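Local coordinates for protein methyl transferase from Methanosarcina acetivorans (Methanosarcina acetivorans, PDB 6MRO) that probably transfers methyl groups from S-adenosylmethionine, and binds S-adenosylhomocysteine and, at a separate site, calcium ions, at residues R65-A70 with F83-V88; E45-L50 with V79-I84. The protein carries 1 engineered substitution. All coordinates share one frame; numbering follows the deposited sequence.

Interaction 1 (R65-A70 with F83-V88); sequences RAISDA and FIVGNV. Engineered in segment 65-70: Arg65 (natural residue Asp). With SAH (S-adenosyl-L-homocysteine), chain B.
Helix 64-76 and strand 82-85 are the last two elements of a beta-alpha-beta unit that begins with strand 56-61, part of the Rossmann-like methyltransferase fold. Helix and strand run nearly antiparallel, at 165° and with axes 8.0 Å apart, as a crossover that returns along its sheet requires. Arg65, an engineered residue that replaces Asp, points away from the strand. Its NE reaches one turn along the helix to OD2 of Asp69, 3.0 Å away, close to the guanidinium plane and on the syn lone pair of the carboxylate; Arg43 is a second salt-bridge partner of that oxygen. Ile67 is the first residue to meet the strand. With CG1 beside the backbone N and anti to the carbonyl carbon, its CD1 lies 3.4 Å from the backbone O of Ile84, while CG2 turns to the CB of Phe83. The CB of Ile67 packs 3.7 Å from CG2 of Val85, at the more exposed border of the contact. One turn later the methyl of Ala70 makes a CH-pi contact with Phe83: CB sits 3.5 Å above the ring centroid, only 6° off the normal, and is thus almost equidistant from all six carbons. The interface itself has no hydrogen bond; it is apolar and largely buried. Beyond the strand the chain turns through Gly86 into the S-adenosylhomocysteine pocket, where Asp61, at the end of the neighbouring strand 56-61, also binds the ligand. Asn87, its CG anti to the backbone N, presents OD1 to adenine N6, which donates to it over 2.9 Å, and the same oxygen accepts from the backbone of Leu89. The adjoining backbone N of Val88 donates to adenine N1 at 2.9 Å along an almost straight line, 174° at the hydrogen.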
# COMPACT_ATOMS: atom_id res chain seq x y z
N ARG A 65 -6.71 2.03 -15.98
CA ARG A 65 -5.72 1.26 -16.72
C ARG A 65 -4.97 0.30 -15.80
O ARG A 65 -4.76 -0.87 -16.16
CB ARG A 65 -4.74 2.21 -17.42
CG ARG A 65 -3.47 1.55 -17.95
CD ARG A 65 -3.77 0.63 -19.10
NE ARG A 65 -2.55 0.16 -19.76
CZ ARG A 65 -1.96 0.77 -20.78
NH1 ARG A 65 -2.46 1.91 -21.26
NH2 ARG A 65 -0.87 0.26 -21.33
N ALA A 66 -4.57 0.76 -14.62
CA ALA A 66 -3.89 -0.13 -13.69
C ALA A 66 -4.81 -1.26 -13.25
O ALA A 66 -4.41 -2.44 -13.25
CB ALA A 66 -3.37 0.66 -12.49
N ILE A 67 -6.05 -0.93 -12.87
CA ILE A 67 -7.01 -1.95 -12.47
C ILE A 67 -7.26 -2.94 -13.61
O ILE A 67 -7.31 -4.16 -13.39
CB ILE A 67 -8.31 -1.29 -11.97
CG1 ILE A 67 -8.06 -0.57 -10.61
CG2 ILE A 67 -9.46 -2.32 -11.87
CD1 ILE A 67 -7.51 -1.47 -9.50
N SER A 68 -7.41 -2.44 -14.84
CA SER A 68 -7.63 -3.33 -15.98
C SER A 68 -6.45 -4.27 -16.18
O SER A 68 -6.62 -5.47 -16.42
CB SER A 68 -7.89 -2.52 -17.25
OG SER A 68 -9.11 -1.81 -17.15
N ASP A 69 -5.23 -3.73 -16.09
CA ASP A 69 -4.03 -4.56 -16.21
C ASP A 69 -3.91 -5.52 -15.03
O ASP A 69 -3.46 -6.66 -15.22
CB ASP A 69 -2.78 -3.69 -16.32
CG ASP A 69 -2.69 -2.97 -17.66
OD1 ASP A 69 -3.35 -3.40 -18.62
OD2 ASP A 69 -1.99 -1.95 -17.73
N ALA A 70 -4.29 -5.08 -13.83
CA ALA A 70 -4.24 -5.95 -12.65
C ALA A 70 -5.18 -7.14 -12.82
O ALA A 70 -4.82 -8.28 -12.53
CB ALA A 70 -4.60 -5.17 -11.38
N PHE A 83 -10.52 -6.63 -7.85
CA PHE A 83 -9.89 -5.37 -8.24
C PHE A 83 -10.96 -4.35 -8.59
O PHE A 83 -11.84 -4.63 -9.42
CB PHE A 83 -8.95 -5.57 -9.43
CG PHE A 83 -7.60 -6.15 -9.07
CD1 PHE A 83 -6.74 -5.46 -8.23
CD2 PHE A 83 -7.20 -7.37 -9.59
CE1 PHE A 83 -5.50 -5.99 -7.90
CE2 PHE A 83 -5.97 -7.90 -9.27
CZ PHE A 83 -5.11 -7.21 -8.42
N ILE A 84 -10.90 -3.18 -7.98
CA ILE A 84 -11.93 -2.17 -8.21
C ILE A 84 -11.29 -0.80 -8.40
O ILE A 84 -10.28 -0.47 -7.76
CB ILE A 84 -13.00 -2.14 -7.09
CG1 ILE A 84 -12.41 -1.71 -5.75
CG2 ILE A 84 -13.68 -3.49 -6.94
CD1 ILE A 84 -13.45 -1.68 -4.64
N VAL A 85 -11.88 -0.02 -9.30
CA VAL A 85 -11.51 1.37 -9.48
C VAL A 85 -12.19 2.18 -8.39
O VAL A 85 -13.40 2.07 -8.20
CB VAL A 85 -11.92 1.87 -10.87
CG1 VAL A 85 -11.59 3.35 -11.01
CG2 VAL A 85 -11.23 1.06 -11.98
N GLY A 86 -11.42 3.01 -7.69
CA GLY A 86 -12.00 3.75 -6.59
C GLY A 86 -10.99 4.64 -5.91
O GLY A 86 -9.77 4.54 -6.15
N ASN A 87 -11.51 5.50 -5.05
CA ASN A 87 -10.74 6.50 -4.32
C ASN A 87 -10.66 6.09 -2.86
O ASN A 87 -11.69 5.95 -2.20
CB ASN A 87 -11.40 7.87 -4.45
CG ASN A 87 -10.50 8.99 -4.03
OD1 ASN A 87 -9.65 8.84 -3.14
ND2 ASN A 87 -10.68 10.14 -4.67
N VAL A 88 -9.44 5.93 -2.34
CA VAL A 88 -9.26 5.52 -0.95
C VAL A 88 -9.83 6.58 -0.01
O VAL A 88 -10.31 6.25 1.08
CB VAL A 88 -7.77 5.24 -0.69
CG1 VAL A 88 -7.46 5.21 0.82
CG2 VAL A 88 -7.38 3.92 -1.35
N SAH B . 0.91 -0.21 -4.98
CA SAH B . 1.31 -0.20 -6.39
CB SAH B . 1.21 1.20 -6.98
CG SAH B . 1.93 2.26 -6.15
SD SAH B . 1.97 3.89 -6.94
C SAH B . 2.73 -0.73 -6.58
O SAH B . 3.45 -0.97 -5.60
OXT SAH B . 3.17 -0.91 -7.73
C5' SAH B . 0.58 4.62 -6.02
C4' SAH B . -0.78 4.19 -6.56
O4' SAH B . -1.80 4.82 -5.79
C3' SAH B . -1.05 4.53 -8.02
O3' SAH B . -1.41 3.33 -8.68
C2' SAH B . -2.18 5.55 -7.96
O2' SAH B . -3.08 5.50 -9.05
C1' SAH B . -2.86 5.19 -6.65
N9 SAH B . -3.59 6.28 -5.99
C8 SAH B . -3.18 7.57 -5.76
N7 SAH B . -4.15 8.21 -5.09
C5 SAH B . -5.17 7.34 -4.87
C6 SAH B . -6.40 7.46 -4.23
N6 SAH B . -6.78 8.61 -3.69
N1 SAH B . -7.23 6.37 -4.18
C2 SAH B . -6.84 5.16 -4.73
N3 SAH B . -5.63 5.04 -5.37
C4 SAH B . -4.81 6.12 -5.42

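Interaction 2 (E45-L50 with V79-I84); sequences ENAIML and VKVNFI
Apolar side chains carry most of the contact between helix 45-51 and the segment 79-84, which runs into and along the start of the edge strand 82-85. The closest of these touches is made by Ala47: its methyl lies 3.8 Å from CE1 of Phe83 and about as far from CZ, approaching the outer end of the ring obliquely. Although the CB of Phe83 does not itself aim at the helix, chi1 of -80° sets CG anti to the carbonyl carbon and carries the far end of the ring toward Ala47. Ile48 takes the looser packing. Its CG1 stands at the ring edge, near the plane of Phe83 and 4.4 Å from CZ, and meets CG2 of Val81 at the same distance. On the other branch, CG2 of Ile48 reaches CG2 of Val79, so that one isoleucine touches all three alternate residues of the incoming segment.

Within the segment, Val81 supports the aromatic group: its CG1 lies 3.5 Å above the plane of the Phe83 ring, over the centre, and at 4.5 Å it also borders the CB of Ala47. Val57 of strand 56-61 touches both Ala47 and Val81 and closes this small apolar cluster against the sheet.

Polar interactions lie away from the interface. Glu45 points away from the strand and forms salt bridges through OE1 to Lys73 and through OE2 to Arg77, tying the start of its helix to the region of helix 64-76 and just beyond. Asn46 touches the bound S-adenosylhomocysteine, and its OD1 accepts a hydrogen bond from the backbone N of Gln19. Ala47 closes a possible GxGxxA pattern with Gly42 and Gly44, consistent with the glycine-rich turn and following helix of a Rossmann-like S-adenosylmethionine-dependent methyltransferase.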
# COMPACT_ATOMS: atom_id res chain seq x y z
N GLU A 45 0.68 -6.56 -8.37
CA GLU A 45 1.65 -7.58 -7.97
C GLU A 45 1.51 -7.98 -6.50
O GLU A 45 1.44 -9.17 -6.17
CB GLU A 45 3.08 -7.12 -8.27
CG GLU A 45 3.37 -6.99 -9.74
CD GLU A 45 3.51 -8.34 -10.43
OE1 GLU A 45 3.40 -8.36 -11.67
OE2 GLU A 45 3.75 -9.37 -9.76
N ASN A 46 1.46 -6.99 -5.60
CA ASN A 46 1.36 -7.34 -4.18
C ASN A 46 0.02 -8.00 -3.87
O ASN A 46 -0.04 -8.93 -3.06
CB ASN A 46 1.54 -6.10 -3.32
CG ASN A 46 2.95 -5.56 -3.36
OD1 ASN A 46 3.91 -6.33 -3.36
ND2 ASN A 46 3.10 -4.23 -3.33
N ALA A 47 -1.05 -7.53 -4.52
CA ALA A 47 -2.37 -8.08 -4.25
C ALA A 47 -2.45 -9.53 -4.68
O ALA A 47 -2.98 -10.38 -3.95
CB ALA A 47 -3.43 -7.25 -4.97
N ILE A 48 -1.89 -9.85 -5.85
CA ILE A 48 -1.88 -11.22 -6.33
C ILE A 48 -1.05 -12.10 -5.40
O ILE A 48 -1.41 -13.24 -5.10
CB ILE A 48 -1.37 -11.27 -7.78
CG1 ILE A 48 -2.42 -10.64 -8.72
CG2 ILE A 48 -1.07 -12.70 -8.20
CD1 ILE A 48 -1.93 -10.38 -10.13
N MET A 49 0.06 -11.57 -4.90
CA MET A 49 0.88 -12.34 -3.98
C MET A 49 0.09 -12.72 -2.73
O MET A 49 0.14 -13.87 -2.27
CB MET A 49 2.14 -11.54 -3.63
CG MET A 49 3.14 -12.33 -2.83
SD MET A 49 2.82 -12.07 -1.09
CE MET A 49 3.28 -10.35 -0.90
N LEU A 50 -0.63 -11.76 -2.16
CA LEU A 50 -1.44 -12.05 -0.97
C LEU A 50 -2.50 -13.10 -1.28
O LEU A 50 -2.76 -13.99 -0.47
CB LEU A 50 -2.11 -10.77 -0.46
CG LEU A 50 -1.19 -9.81 0.29
CD1 LEU A 50 -1.98 -8.67 0.92
CD2 LEU A 50 -0.41 -10.56 1.33
N VAL A 79 -5.73 -16.62 -10.44
CA VAL A 79 -5.92 -16.21 -9.08
C VAL A 79 -7.13 -15.31 -8.99
O VAL A 79 -7.39 -14.56 -9.85
CB VAL A 79 -4.66 -15.47 -8.59
CG1 VAL A 79 -4.87 -14.92 -7.22
CG2 VAL A 79 -3.45 -16.34 -8.62
N LYS A 80 -7.87 -15.40 -7.91
CA LYS A 80 -9.03 -14.60 -7.75
C LYS A 80 -8.73 -13.42 -6.88
O LYS A 80 -8.26 -13.58 -5.80
CB LYS A 80 -10.13 -15.39 -7.04
CG LYS A 80 -10.61 -16.63 -7.75
CD LYS A 80 -11.28 -16.34 -9.09
CE LYS A 80 -11.85 -17.55 -9.80
NZ LYS A 80 -12.45 -17.13 -11.09
N VAL A 81 -8.97 -12.22 -7.39
CA VAL A 81 -8.79 -11.01 -6.65
C VAL A 81 -9.90 -10.08 -7.04
O VAL A 81 -10.29 -10.08 -8.17
CB VAL A 81 -7.48 -10.27 -6.96
CG1 VAL A 81 -7.40 -9.00 -6.15
CG2 VAL A 81 -6.27 -11.11 -6.71
N ASN A 82 -10.40 -9.28 -6.10
CA ASN A 82 -11.46 -8.29 -6.31
C ASN A 82 -10.79 -6.93 -6.57
O ASN A 82 -10.51 -6.17 -5.65
CB ASN A 82 -12.39 -8.26 -5.10
CG ASN A 82 -13.51 -7.26 -5.22
OD1 ASN A 82 -14.11 -7.08 -6.27
ND2 ASN A 82 -13.82 -6.60 -4.10
N PHE A 83 -10.52 -6.63 -7.85
CA PHE A 83 -9.89 -5.37 -8.24
C PHE A 83 -10.96 -4.35 -8.59
O PHE A 83 -11.84 -4.63 -9.42
CB PHE A 83 -8.95 -5.57 -9.43
CG PHE A 83 -7.60 -6.15 -9.07
CD1 PHE A 83 -6.74 -5.46 -8.23
CD2 PHE A 83 -7.20 -7.37 -9.59
CE1 PHE A 83 -5.50 -5.99 -7.90
CE2 PHE A 83 -5.97 -7.90 -9.27
CZ PHE A 83 -5.11 -7.21 -8.42
N ILE A 84 -10.90 -3.18 -7.98
CA ILE A 84 -11.93 -2.17 -8.21
C ILE A 84 -11.29 -0.80 -8.40
O ILE A 84 -10.28 -0.47 -7.76
CB ILE A 84 -13.00 -2.14 -7.09
CG1 ILE A 84 -12.41 -1.71 -5.75
CG2 ILE A 84 -13.68 -3.49 -6.94
CD1 ILE A 84 -13.45 -1.68 -4.64

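In the fold
Both contacts are buried and apolar, lack hydrogen bonds between their segments, and end on strand 82-85, an edge of the sheet, where they share Phe83. Interaction 1 joins consecutive elements of one beta-alpha-beta unit; interaction 2 reaches back to the earlier helix 45-51, so the phenyl ring is touched by both helices: Ala70 on one face, helix 45-51 obliquely and at the edge. Ala70 O and Ile48 CD1, 4.3 Å apart, bring the contacts together directly. Their surroundings differ: interaction 1 becomes more exposed at Val85 and continues into the adenine-binding turn, with polar recognition by Asn87 and Val88, whereas 45-50 with 79-84 involves the entry to the strand and meets the ligand through Asn46, whose side chain takes no part in the apolar contact.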